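Local coordinates for protein translation initiation factor eIF2B subunit beta (Schizosaccharomyces pombe, PDB 5B04) that serves as a component of the eIF2B complex, which catalyses the exchange of GDP for GTP on the gamma subunit of initiation factor eIF2, at residues I197-N208 with A222-F233; L282-N290 with C316-P327. All coordinates share one frame; numbering follows the deposited sequence.

Interaction 1. Residues I197-N208 with A222-F233; sequences IEVQSMDHLHSN and AFLRFAAKKRKF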
loop_
_atom_site.group_PDB
_atom_site.type_symbol
_atom_site.label_atom_id
_atom_site.label_comp_id
_atom_site.label_asym_id
_atom_site.label_seq_id
_atom_site.Cartn_x
_atom_site.Cartn_y
_atom_site.Cartn_z
ATOM N N ILE C 197 -22.501 6.218 -15.619
ATOM C CA ILE C 197 -21.250 6.177 -14.868
ATOM C C ILE C 197 -21.384 5.209 -13.699
ATOM O O ILE C 197 -20.495 4.395 -13.444
ATOM C CB ILE C 197 -20.840 7.574 -14.343
ATOM C CG1 ILE C 197 -20.059 8.336 -15.414
ATOM C CG2 ILE C 197 -19.991 7.462 -13.086
ATOM C CD1 ILE C 197 -19.502 9.664 -14.940
ATOM N N GLU C 198 -22.517 5.291 -13.007
ATOM C CA GLU C 198 -22.770 4.479 -11.823
ATOM C C GLU C 198 -22.771 2.981 -12.123
ATOM O O GLU C 198 -22.512 2.167 -11.238
ATOM C CB GLU C 198 -24.104 4.879 -11.188
ATOM C CG GLU C 198 -25.318 4.610 -12.064
ATOM C CD GLU C 198 -26.598 5.178 -11.484
ATOM O OE1 GLU C 198 -26.560 5.687 -10.343
ATOM O OE2 GLU C 198 -27.641 5.118 -12.168
ATOM N N VAL C 199 -23.052 2.620 -13.372
ATOM C CA VAL C 199 -23.133 1.217 -13.762
ATOM C C VAL C 199 -21.759 0.555 -13.819
ATOM O O VAL C 199 -21.654 -0.671 -13.851
ATOM C CB VAL C 199 -23.821 1.052 -15.129
ATOM C CG1 VAL C 199 -25.241 1.593 -15.074
ATOM C CG2 VAL C 199 -23.018 1.752 -16.215
ATOM N N GLN C 200 -20.708 1.369 -13.827
ATOM C CA GLN C 200 -19.345 0.857 -13.882
ATOM C C GLN C 200 -18.833 0.516 -12.488
ATOM O O GLN C 200 -17.696 0.073 -12.324
ATOM C CB GLN C 200 -18.419 1.875 -14.548
ATOM C CG GLN C 200 -18.932 2.399 -15.878
ATOM C CD GLN C 200 -18.063 3.503 -16.445
ATOM O OE1 GLN C 200 -16.864 3.321 -16.651
ATOM N NE2 GLN C 200 -18.665 4.660 -16.694
ATOM N N SER C 201 -19.681 0.723 -11.485
ATOM C CA SER C 201 -19.307 0.478 -10.097
ATOM C C SER C 201 -19.182 -1.008 -9.790
ATOM O O SER C 201 -18.492 -1.399 -8.850
ATOM C CB SER C 201 -20.324 1.118 -9.152
ATOM O OG SER C 201 -21.615 0.567 -9.346
ATOM N N MET C 202 -19.846 -1.833 -10.592
ATOM C CA MET C 202 -19.827 -3.276 -10.388
ATOM C C MET C 202 -18.488 -3.892 -10.791
ATOM O O MET C 202 -18.276 -5.093 -10.623
ATOM C CB MET C 202 -20.963 -3.937 -11.168
ATOM C CG MET C 202 -22.352 -3.578 -10.664
ATOM S SD MET C 202 -22.620 -4.087 -8.954
ATOM C CE MET C 202 -24.369 -3.747 -8.765
ATOM N N ASP C 203 -17.589 -3.068 -11.320
ATOM C CA ASP C 203 -16.274 -3.541 -11.737
ATOM C C ASP C 203 -15.172 -3.077 -10.789
ATOM O O ASP C 203 -14.022 -3.497 -10.914
ATOM C CB ASP C 203 -15.961 -3.069 -13.159
ATOM C CG ASP C 203 -16.894 -3.668 -14.192
ATOM O OD1 ASP C 203 -17.447 -4.756 -13.933
ATOM O OD2 ASP C 203 -17.072 -3.051 -15.264
ATOM N N HIS C 204 -15.522 -2.212 -9.842
ATOM C CA HIS C 204 -14.523 -1.626 -8.953
ATOM C C HIS C 204 -14.975 -1.606 -7.495
ATOM O O HIS C 204 -14.150 -1.506 -6.585
ATOM C CB HIS C 204 -14.177 -0.211 -9.420
ATOM C CG HIS C 204 -13.720 -0.147 -10.843
ATOM N ND1 HIS C 204 -12.517 -0.672 -11.262
ATOM C CD2 HIS C 204 -14.310 0.368 -11.948
ATOM C CE1 HIS C 204 -12.383 -0.478 -12.562
ATOM N NE2 HIS C 204 -13.457 0.151 -13.002
ATOM N N LEU C 205 -16.281 -1.697 -7.274
ATOM C CA LEU C 205 -16.816 -1.807 -5.921
ATOM C C LEU C 205 -17.267 -3.233 -5.637
ATOM O O LEU C 205 -18.152 -3.760 -6.311
ATOM C CB LEU C 205 -17.982 -0.841 -5.712
ATOM C CG LEU C 205 -17.631 0.642 -5.600
ATOM C CD1 LEU C 205 -18.862 1.451 -5.225
ATOM C CD2 LEU C 205 -16.521 0.848 -4.588
ATOM N N HIS C 206 -16.652 -3.856 -4.638
ATOM C CA HIS C 206 -17.014 -5.213 -4.252
ATOM C C HIS C 206 -17.340 -5.288 -2.766
ATOM O O HIS C 206 -17.130 -4.327 -2.026
ATOM C CB HIS C 206 -15.892 -6.187 -4.608
ATOM C CG HIS C 206 -15.679 -6.345 -6.081
ATOM N ND1 HIS C 206 -16.187 -7.407 -6.798
ATOM C CD2 HIS C 206 -15.021 -5.568 -6.975
ATOM C CE1 HIS C 206 -15.846 -7.281 -8.069
ATOM N NE2 HIS C 206 -15.138 -6.175 -8.203
ATOM N N SER C 207 -17.857 -6.433 -2.337
ATOM C CA SER C 207 -18.315 -6.602 -0.963
ATOM C C SER C 207 -17.167 -6.555 0.043
ATOM O O SER C 207 -16.058 -7.012 -0.240
ATOM C CB SER C 207 -19.080 -7.919 -0.818
ATOM O OG SER C 207 -20.227 -7.936 -1.652
ATOM N N ASN C 208 -17.454 -5.980 1.208
ATOM C CA ASN C 208 -16.525 -5.920 2.338
ATOM C C ASN C 208 -15.253 -5.113 2.077
ATOM O O ASN C 208 -14.326 -5.135 2.886
ATOM C CB ASN C 208 -16.151 -7.335 2.786
ATOM C CG ASN C 208 -17.341 -8.110 3.314
ATOM O OD1 ASN C 208 -18.076 -8.739 2.553
ATOM N ND2 ASN C 208 -17.541 -8.065 4.627
ATOM N N ALA C 222 -23.785 8.531 -6.645
ATOM C CA ALA C 222 -24.507 7.640 -7.547
ATOM C C ALA C 222 -23.719 6.354 -7.771
ATOM O O ALA C 222 -24.277 5.257 -7.757
ATOM C CB ALA C 222 -24.784 8.333 -8.872
ATOM N N PHE C 223 -22.416 6.514 -7.978
ATOM C CA PHE C 223 -21.490 5.404 -8.173
ATOM C C PHE C 223 -21.568 4.412 -7.015
ATOM O O PHE C 223 -21.656 3.203 -7.222
ATOM C CB PHE C 223 -20.065 5.947 -8.322
ATOM C CG PHE C 223 -19.075 4.957 -8.865
ATOM C CD1 PHE C 223 -18.978 4.729 -10.228
ATOM C CD2 PHE C 223 -18.213 4.282 -8.016
ATOM C CE1 PHE C 223 -18.056 3.830 -10.732
ATOM C CE2 PHE C 223 -17.290 3.382 -8.513
ATOM C CZ PHE C 223 -17.209 3.159 -9.873
ATOM N N LEU C 224 -21.554 4.938 -5.795
ATOM C CA LEU C 224 -21.589 4.109 -4.594
ATOM C C LEU C 224 -22.932 3.410 -4.411
ATOM O O LEU C 224 -22.984 2.208 -4.146
ATOM C CB LEU C 224 -21.277 4.954 -3.357
ATOM C CG LEU C 224 -19.883 5.582 -3.276
ATOM C CD1 LEU C 224 -19.775 6.484 -2.057
ATOM C CD2 LEU C 224 -18.811 4.507 -3.244
ATOM N N ARG C 225 -24.016 4.166 -4.554
ATOM C CA ARG C 225 -25.354 3.644 -4.292
ATOM C C ARG C 225 -25.800 2.618 -5.330
ATOM O O ARG C 225 -26.637 1.764 -5.042
ATOM C CB ARG C 225 -26.363 4.792 -4.223
ATOM C CG ARG C 225 -26.091 5.776 -3.095
ATOM C CD ARG C 225 -27.002 6.990 -3.172
ATOM N NE ARG C 225 -28.387 6.662 -2.850
ATOM C CZ ARG C 225 -29.369 7.555 -2.794
ATOM N NH1 ARG C 225 -29.119 8.834 -3.042
ATOM N NH2 ARG C 225 -30.601 7.171 -2.492
ATOM N N PHE C 226 -25.242 2.697 -6.534
ATOM C CA PHE C 226 -25.594 1.748 -7.584
ATOM C C PHE C 226 -25.017 0.371 -7.277
ATOM O O PHE C 226 -25.640 -0.650 -7.565
ATOM C CB PHE C 226 -25.105 2.232 -8.950
ATOM C CG PHE C 226 -25.550 1.363 -10.096
ATOM C CD1 PHE C 226 -24.799 0.265 -10.486
ATOM C CD2 PHE C 226 -26.724 1.639 -10.776
ATOM C CE1 PHE C 226 -25.208 -0.536 -11.532
ATOM C CE2 PHE C 226 -27.137 0.841 -11.826
ATOM C CZ PHE C 226 -26.378 -0.248 -12.205
ATOM N N ALA C 227 -23.822 0.349 -6.699
ATOM C CA ALA C 227 -23.198 -0.903 -6.294
ATOM C C ALA C 227 -23.771 -1.370 -4.962
ATOM O O ALA C 227 -23.672 -2.545 -4.608
ATOM C CB ALA C 227 -21.688 -0.742 -6.199
ATOM N N ALA C 228 -24.381 -0.440 -4.236
ATOM C CA ALA C 228 -24.868 -0.698 -2.885
ATOM C C ALA C 228 -26.138 -1.542 -2.856
ATOM O O ALA C 228 -26.431 -2.191 -1.851
ATOM C CB ALA C 228 -25.106 0.613 -2.162
ATOM N N LYS C 229 -26.896 -1.523 -3.947
ATOM C CA LYS C 229 -28.150 -2.267 -4.013
ATOM C C LYS C 229 -27.916 -3.769 -3.913
ATOM O O LYS C 229 -28.683 -4.483 -3.269
ATOM C CB LYS C 229 -28.898 -1.953 -5.308
ATOM C CG LYS C 229 -29.450 -0.539 -5.402
ATOM C CD LYS C 229 -29.780 -0.172 -6.845
ATOM C CE LYS C 229 -28.957 -0.992 -7.835
ATOM N NZ LYS C 229 -29.117 -0.527 -9.238
ATOM N N LYS C 230 -26.852 -4.242 -4.553
ATOM C CA LYS C 230 -26.567 -5.670 -4.599
ATOM C C LYS C 230 -25.395 -6.054 -3.702
ATOM O O LYS C 230 -25.296 -7.196 -3.255
ATOM C CB LYS C 230 -26.287 -6.106 -6.040
ATOM C CG LYS C 230 -27.493 -6.001 -6.964
ATOM C CD LYS C 230 -27.133 -6.369 -8.396
ATOM C CE LYS C 230 -28.350 -6.298 -9.306
ATOM N NZ LYS C 230 -28.005 -6.595 -10.724
ATOM N N ARG C 231 -24.511 -5.099 -3.436
ATOM C CA ARG C 231 -23.309 -5.373 -2.654
ATOM C C ARG C 231 -23.194 -4.472 -1.431
ATOM O O ARG C 231 -23.366 -3.257 -1.521
ATOM C CB ARG C 231 -22.066 -5.223 -3.531
ATOM C CG ARG C 231 -22.091 -6.102 -4.767
ATOM C CD ARG C 231 -20.870 -5.877 -5.637
ATOM N NE ARG C 231 -20.942 -6.655 -6.870
ATOM C CZ ARG C 231 -20.047 -6.588 -7.849
ATOM N NH1 ARG C 231 -19.005 -5.777 -7.742
ATOM N NH2 ARG C 231 -20.195 -7.334 -8.935
ATOM N N LYS C 232 -22.896 -5.078 -0.286
ATOM C CA LYS C 232 -22.746 -4.330 0.955
ATOM C C LYS C 232 -21.274 -4.132 1.301
ATOM O O LYS C 232 -20.536 -5.094 1.515
ATOM C CB LYS C 232 -23.473 -5.037 2.099
ATOM C CG LYS C 232 -24.930 -5.348 1.799
ATOM C CD LYS C 232 -25.831 -4.957 2.959
ATOM C CE LYS C 232 -27.138 -4.361 2.458
ATOM N NZ LYS C 232 -28.062 -4.016 3.575
ATOM N N PHE C 233 -20.856 -2.871 1.348
ATOM C CA PHE C 233 -19.473 -2.525 1.641
ATOM C C PHE C 233 -19.411 -1.352 2.613
ATOM O O PHE C 233 -20.421 -0.979 3.211
ATOM C CB PHE C 233 -18.716 -2.195 0.351
ATOM C CG PHE C 233 -19.424 -1.205 -0.532
ATOM C CD1 PHE C 233 -20.335 -1.631 -1.484
ATOM C CD2 PHE C 233 -19.174 0.152 -0.414
ATOM C CE1 PHE C 233 -20.988 -0.725 -2.297
ATOM C CE2 PHE C 233 -19.822 1.065 -1.226
ATOM C CZ PHE C 233 -20.730 0.626 -2.169
#
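R231 reaches across to the turn at M202-L205 and holds it by two carbonyls. Its NH1 donates to L205 O at 2.6 Å, with the acceptor close to the guanidinium plane, and to M202 O at 3.0 Å, where the donor stands 47° out of the carbonyl plane; NH2 adds a weak bond to M202 O. M202 SD sits over the centre of one guanidinium face, 3.7 Å from R231 NE, while the H206 ring stacks on the group with centres 4.5 Å apart and planes at 27°. With an alanine here, the carbonyls of M202 and L205 would probably lose their shared donor and the H206 ring its flat stacking partner.

Two phenylalanines of helix 218-228 meet the 3-10 turn 199-203. S201 CB lies almost on the normal of the F223 ring, 3.7 Å from its centroid, a CH-pi contact. V199 CA makes another over a face of F226, while the aliphatic part of E198 crosses that side chain at about a right angle, its CG 3.5 Å from F226 CD2. CG of F226 lies anti to the backbone N (chi1 -174°), bringing the ring against E198 and V199. L205 CD1 packs against A227 CB, the F233 ring and, at 3.6 Å, L224 CD2.

Farther out, S201 OG bonds E198 O, and N208 N donates to K232 O. Behind the apolar layer, I281 of strand 279-282 touches L205 and F223, and I373 of strand 371-374 backs I197 and F223. The helix belongs to the crossover between the parallel strands 210-214 and 234-238, and K118 of the delta subunit packs on H206 and S207. A hydrophobic seam thus gives way to a cationic group shared among carbonyls, sulfur and imidazole, whose charge probably polarises both carbonyls.

Interaction 2. Residues L282-N290 with C316-P327; sequences LGTHAILGN and CSGIYKLSPVYP. With PO4 (phosphate ion), chain M.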
loop_
_atom_site.group_PDB
_atom_site.type_symbol
_atom_site.label_atom_id
_atom_site.label_comp_id
_atom_site.label_asym_id
_atom_site.label_seq_id
_atom_site.Cartn_x
_atom_site.Cartn_y
_atom_site.Cartn_z
ATOM N N LEU C 282 -12.742 9.767 -5.683
ATOM C CA LEU C 282 -12.921 11.208 -5.581
ATOM C C LEU C 282 -13.718 11.780 -6.742
ATOM O O LEU C 282 -13.634 11.297 -7.872
ATOM C CB LEU C 282 -11.565 11.911 -5.511
ATOM C CG LEU C 282 -10.719 11.712 -4.256
ATOM C CD1 LEU C 282 -9.479 12.588 -4.317
ATOM C CD2 LEU C 282 -11.532 12.013 -3.008
ATOM N N GLY C 283 -14.495 12.815 -6.451
ATOM C CA GLY C 283 -15.098 13.623 -7.489
ATOM C C GLY C 283 -14.137 14.753 -7.793
ATOM O O GLY C 283 -13.154 14.942 -7.076
ATOM N N THR C 284 -14.405 15.502 -8.854
ATOM C CA THR C 284 -13.551 16.625 -9.203
ATOM C C THR C 284 -14.376 17.785 -9.743
ATOM O O THR C 284 -15.480 17.590 -10.251
ATOM C CB THR C 284 -12.481 16.224 -10.241
ATOM O OG1 THR C 284 -11.578 17.317 -10.449
ATOM C CG2 THR C 284 -13.129 15.847 -11.561
ATOM N N HIS C 285 -13.840 18.993 -9.613
ATOM C CA HIS C 285 -14.497 20.178 -10.145
ATOM C C HIS C 285 -14.159 20.344 -11.621
ATOM O O HIS C 285 -15.006 20.740 -12.421
ATOM C CB HIS C 285 -14.087 21.424 -9.358
ATOM C CG HIS C 285 -14.485 22.709 -10.013
ATOM N ND1 HIS C 285 -15.770 23.203 -9.964
ATOM C CD2 HIS C 285 -13.766 23.601 -10.734
ATOM C CE1 HIS C 285 -15.827 24.344 -10.627
ATOM N NE2 HIS C 285 -14.623 24.609 -11.103
ATOM N N ALA C 286 -12.917 20.029 -11.973
ATOM C CA ALA C 286 -12.461 20.126 -13.354
ATOM C C ALA C 286 -11.183 19.327 -13.576
ATOM O O ALA C 286 -10.391 19.131 -12.653
ATOM C CB ALA C 286 -12.244 21.582 -13.740
ATOM N N ILE C 287 -10.992 18.865 -14.806
ATOM C CA ILE C 287 -9.758 18.195 -15.193
ATOM C C ILE C 287 -9.076 19.007 -16.286
ATOM O O ILE C 287 -9.640 19.211 -17.360
ATOM C CB ILE C 287 -10.012 16.764 -15.694
ATOM C CG1 ILE C 287 -10.885 15.997 -14.697
ATOM C CG2 ILE C 287 -8.694 16.041 -15.927
ATOM C CD1 ILE C 287 -11.318 14.634 -15.190
ATOM N N LEU C 288 -7.863 19.475 -16.008
ATOM C CA LEU C 288 -7.173 20.381 -16.918
ATOM C C LEU C 288 -6.461 19.651 -18.052
ATOM O O LEU C 288 -6.564 18.431 -18.183
ATOM C CB LEU C 288 -6.178 21.243 -16.146
ATOM C CG LEU C 288 -6.815 22.103 -15.054
ATOM C CD1 LEU C 288 -5.774 22.989 -14.405
ATOM C CD2 LEU C 288 -7.962 22.934 -15.615
ATOM N N GLY C 289 -5.739 20.415 -18.867
ATOM C CA GLY C 289 -5.112 19.894 -20.068
ATOM C C GLY C 289 -4.040 18.847 -19.834
ATOM O O GLY C 289 -3.919 17.896 -20.606
ATOM N N ASN C 290 -3.261 19.017 -18.771
ATOM C CA ASN C 290 -2.177 18.087 -18.476
ATOM C C ASN C 290 -2.664 16.860 -17.713
ATOM O O ASN C 290 -1.879 15.971 -17.383
ATOM C CB ASN C 290 -1.071 18.786 -17.681
ATOM C CG ASN C 290 -1.476 19.084 -16.251
ATOM O OD1 ASN C 290 -2.649 19.318 -15.960
ATOM N ND2 ASN C 290 -0.502 19.078 -15.349
ATOM N N CYS C 316 -14.225 9.812 -10.443
ATOM C CA CYS C 316 -15.462 9.735 -11.211
ATOM C C CYS C 316 -15.876 11.121 -11.693
ATOM O O CYS C 316 -16.185 11.999 -10.887
ATOM C CB CYS C 316 -16.578 9.109 -10.374
ATOM S SG CYS C 316 -16.225 7.437 -9.789
ATOM N N SER C 317 -15.884 11.312 -13.007
ATOM C CA SER C 317 -16.196 12.616 -13.580
ATOM C C SER C 317 -16.710 12.517 -15.010
ATOM O O SER C 317 -16.246 11.688 -15.791
ATOM C CB SER C 317 -14.960 13.516 -13.543
ATOM O OG SER C 317 -15.237 14.784 -14.110
ATOM N N GLY C 318 -17.670 13.372 -15.346
ATOM C CA GLY C 318 -18.160 13.462 -16.708
ATOM C C GLY C 318 -17.122 14.127 -17.588
ATOM O O GLY C 318 -16.329 14.939 -17.112
ATOM N N ILE C 319 -17.125 13.790 -18.874
ATOM C CA ILE C 319 -16.124 14.309 -19.802
ATOM C C ILE C 319 -16.261 15.809 -20.052
ATOM O O ILE C 319 -15.371 16.429 -20.632
ATOM C CB ILE C 319 -16.181 13.573 -21.159
ATOM C CG1 ILE C 319 -17.611 13.130 -21.485
ATOM C CG2 ILE C 319 -15.262 12.362 -21.142
ATOM C CD1 ILE C 319 -18.544 14.248 -21.920
ATOM N N TYR C 320 -17.372 16.392 -19.613
ATOM C CA TYR C 320 -17.610 17.816 -19.816
ATOM C C TYR C 320 -16.761 18.659 -18.870
ATOM O O TYR C 320 -16.641 19.871 -19.043
ATOM C CB TYR C 320 -19.093 18.149 -19.638
ATOM C CG TYR C 320 -19.581 18.115 -18.207
ATOM C CD1 TYR C 320 -19.926 16.916 -17.597
ATOM C CD2 TYR C 320 -19.715 19.285 -17.471
ATOM C CE1 TYR C 320 -20.379 16.883 -16.290
ATOM C CE2 TYR C 320 -20.166 19.262 -16.165
ATOM C CZ TYR C 320 -20.496 18.059 -15.580
ATOM O OH TYR C 320 -20.947 18.034 -14.280
ATOM N N LYS C 321 -16.170 18.011 -17.870
ATOM C CA LYS C 321 -15.283 18.691 -16.933
ATOM C C LYS C 321 -13.839 18.656 -17.422
ATOM O O LYS C 321 -12.926 19.103 -16.727
ATOM C CB LYS C 321 -15.376 18.062 -15.541
ATOM C CG LYS C 321 -16.754 18.130 -14.904
ATOM C CD LYS C 321 -16.726 17.543 -13.502
ATOM C CE LYS C 321 -18.117 17.460 -12.899
ATOM N NZ LYS C 321 -18.098 16.823 -11.554
ATOM N N LEU C 322 -13.636 18.117 -18.620
ATOM C CA LEU C 322 -12.303 18.017 -19.200
ATOM C C LEU C 322 -11.979 19.255 -20.034
ATOM O O LEU C 322 -12.478 19.416 -21.147
ATOM C CB LEU C 322 -12.187 16.752 -20.052
ATOM C CG LEU C 322 -10.798 16.377 -20.574
ATOM C CD1 LEU C 322 -9.793 16.303 -19.438
ATOM C CD2 LEU C 322 -10.854 15.055 -21.324
ATOM N N SER C 323 -11.142 20.129 -19.483
ATOM C CA SER C 323 -10.779 21.377 -20.146
ATOM C C SER C 323 -9.354 21.317 -20.689
ATOM O O SER C 323 -8.467 20.750 -20.053
ATOM C CB SER C 323 -10.929 22.553 -19.179
ATOM O OG SER C 323 -10.648 23.785 -19.819
ATOM N N PRO C 324 -9.130 21.903 -21.875
ATOM C CA PRO C 324 -7.815 21.860 -22.525
ATOM C C PRO C 324 -6.803 22.863 -21.971
ATOM O O PRO C 324 -5.622 22.759 -22.303
ATOM C CB PRO C 324 -8.144 22.186 -23.984
ATOM C CG PRO C 324 -9.350 23.044 -23.901
ATOM C CD PRO C 324 -10.151 22.522 -22.740
ATOM N N VAL C 325 -7.249 23.810 -21.151
ATOM C CA VAL C 325 -6.352 24.834 -20.621
ATOM C C VAL C 325 -5.226 24.218 -19.795
ATOM O O VAL C 325 -5.451 23.297 -19.009
ATOM C CB VAL C 325 -7.109 25.866 -19.757
ATOM C CG1 VAL C 325 -7.946 26.782 -20.635
ATOM C CG2 VAL C 325 -7.973 25.170 -18.720
ATOM N N TYR C 326 -4.012 24.722 -19.988
ATOM C CA TYR C 326 -2.854 24.202 -19.272
ATOM C C TYR C 326 -2.591 24.995 -17.997
ATOM O O TYR C 326 -2.507 26.223 -18.031
ATOM C CB TYR C 326 -1.611 24.218 -20.164
ATOM C CG TYR C 326 -0.448 23.448 -19.582
ATOM C CD1 TYR C 326 -0.331 22.079 -19.781
ATOM C CD2 TYR C 326 0.527 24.086 -18.825
ATOM C CE1 TYR C 326 0.724 21.368 -19.248
ATOM C CE2 TYR C 326 1.588 23.381 -18.287
ATOM C CZ TYR C 326 1.681 22.022 -18.502
ATOM O OH TYR C 326 2.733 21.311 -17.972
ATOM N N PRO C 327 -2.456 24.288 -16.866
ATOM C CA PRO C 327 -2.188 24.903 -15.561
ATOM C C PRO C 327 -0.803 25.537 -15.480
ATOM O O PRO C 327 0.063 25.017 -14.777
ATOM C CB PRO C 327 -2.299 23.725 -14.590
ATOM C CG PRO C 327 -1.996 22.526 -15.417
ATOM C CD PRO C 327 -2.563 22.822 -16.772
HETATM P P PO4 M . -20.119 16.240 -8.979
HETATM O O1 PO4 M . -20.295 16.520 -10.453
HETATM O O2 PO4 M . -18.908 16.988 -8.468
HETATM O O3 PO4 M . -19.919 14.759 -8.770
HETATM O O4 PO4 M . -21.348 16.690 -8.225
#
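Backbone hydrogen bonds join I287 to the chain on both sides of L322: I287 N donates to K321 O at 2.7 Å, nearly straight at 176°, and S323 N returns a bond to I287 O at 2.8 Å. This is the pattern of a single parallel bridge. Beyond it G289 N gives a bond to V325 O, and at the other end C316 N donates to L282 O, where the neighbouring parallel strands 279-282 and 313-316 finish.

These loops leave the C-terminal edge of a Rossmann-like sheet, and H285 and A286, both facing V294, form a classic beta bulge at the start of the short strand 286-287.

The polar side-chain contact is K321. Fully stretched beyond CG, it carries NZ to T284 O at 3.0 Å, close to the line of that carbonyl, and on to O1 of a phosphate ion probably taken up from the crystallisation liquor; the latter bond is modelled very short, so its length is doubtful. S217 OG, T219 OG1 and K218 N bind the same ion. S317 OG and K321 N reach G318 O from opposite faces of its plane.

Apolar contacts flank the bridge. I287 CG2 meets L322 CD1 at 3.7 Å, and T284 CG2 rests 3.6 Å from S317 CB. The L288 branches divide, CD2 toward V325 CG2 and CD1 toward P327 CB, 3.6 Å away, with leucine and proline running antiparallel past each other. N290 places its CB against Y326 CE1 and its amide beside the P327 ring, while OD1 is bonded to G292 N and ND2 to Y363 OH.

Interaction 1 closes along the chain before interaction 2 opens; their centres lie about 23 Å apart, yet they touch. F223 CD1 packs on C316 SG at 3.9 Å, and I197 CD1 lies equally far from S317 O, so the end of strand 313-316 and the start of the following loop border the apolar side of interaction 1. Helix 218-228 links both to the phosphate: its first turn, with K218 N and T219 OG1, binds the ion that K321 also holds, while its later residues pack on 197-208. Though probably from the crystallisation liquor, a phosphate at this helix's N-terminal end, near the C-terminal ends of the parallel strands, is consistent with a Rossmann-like anion site.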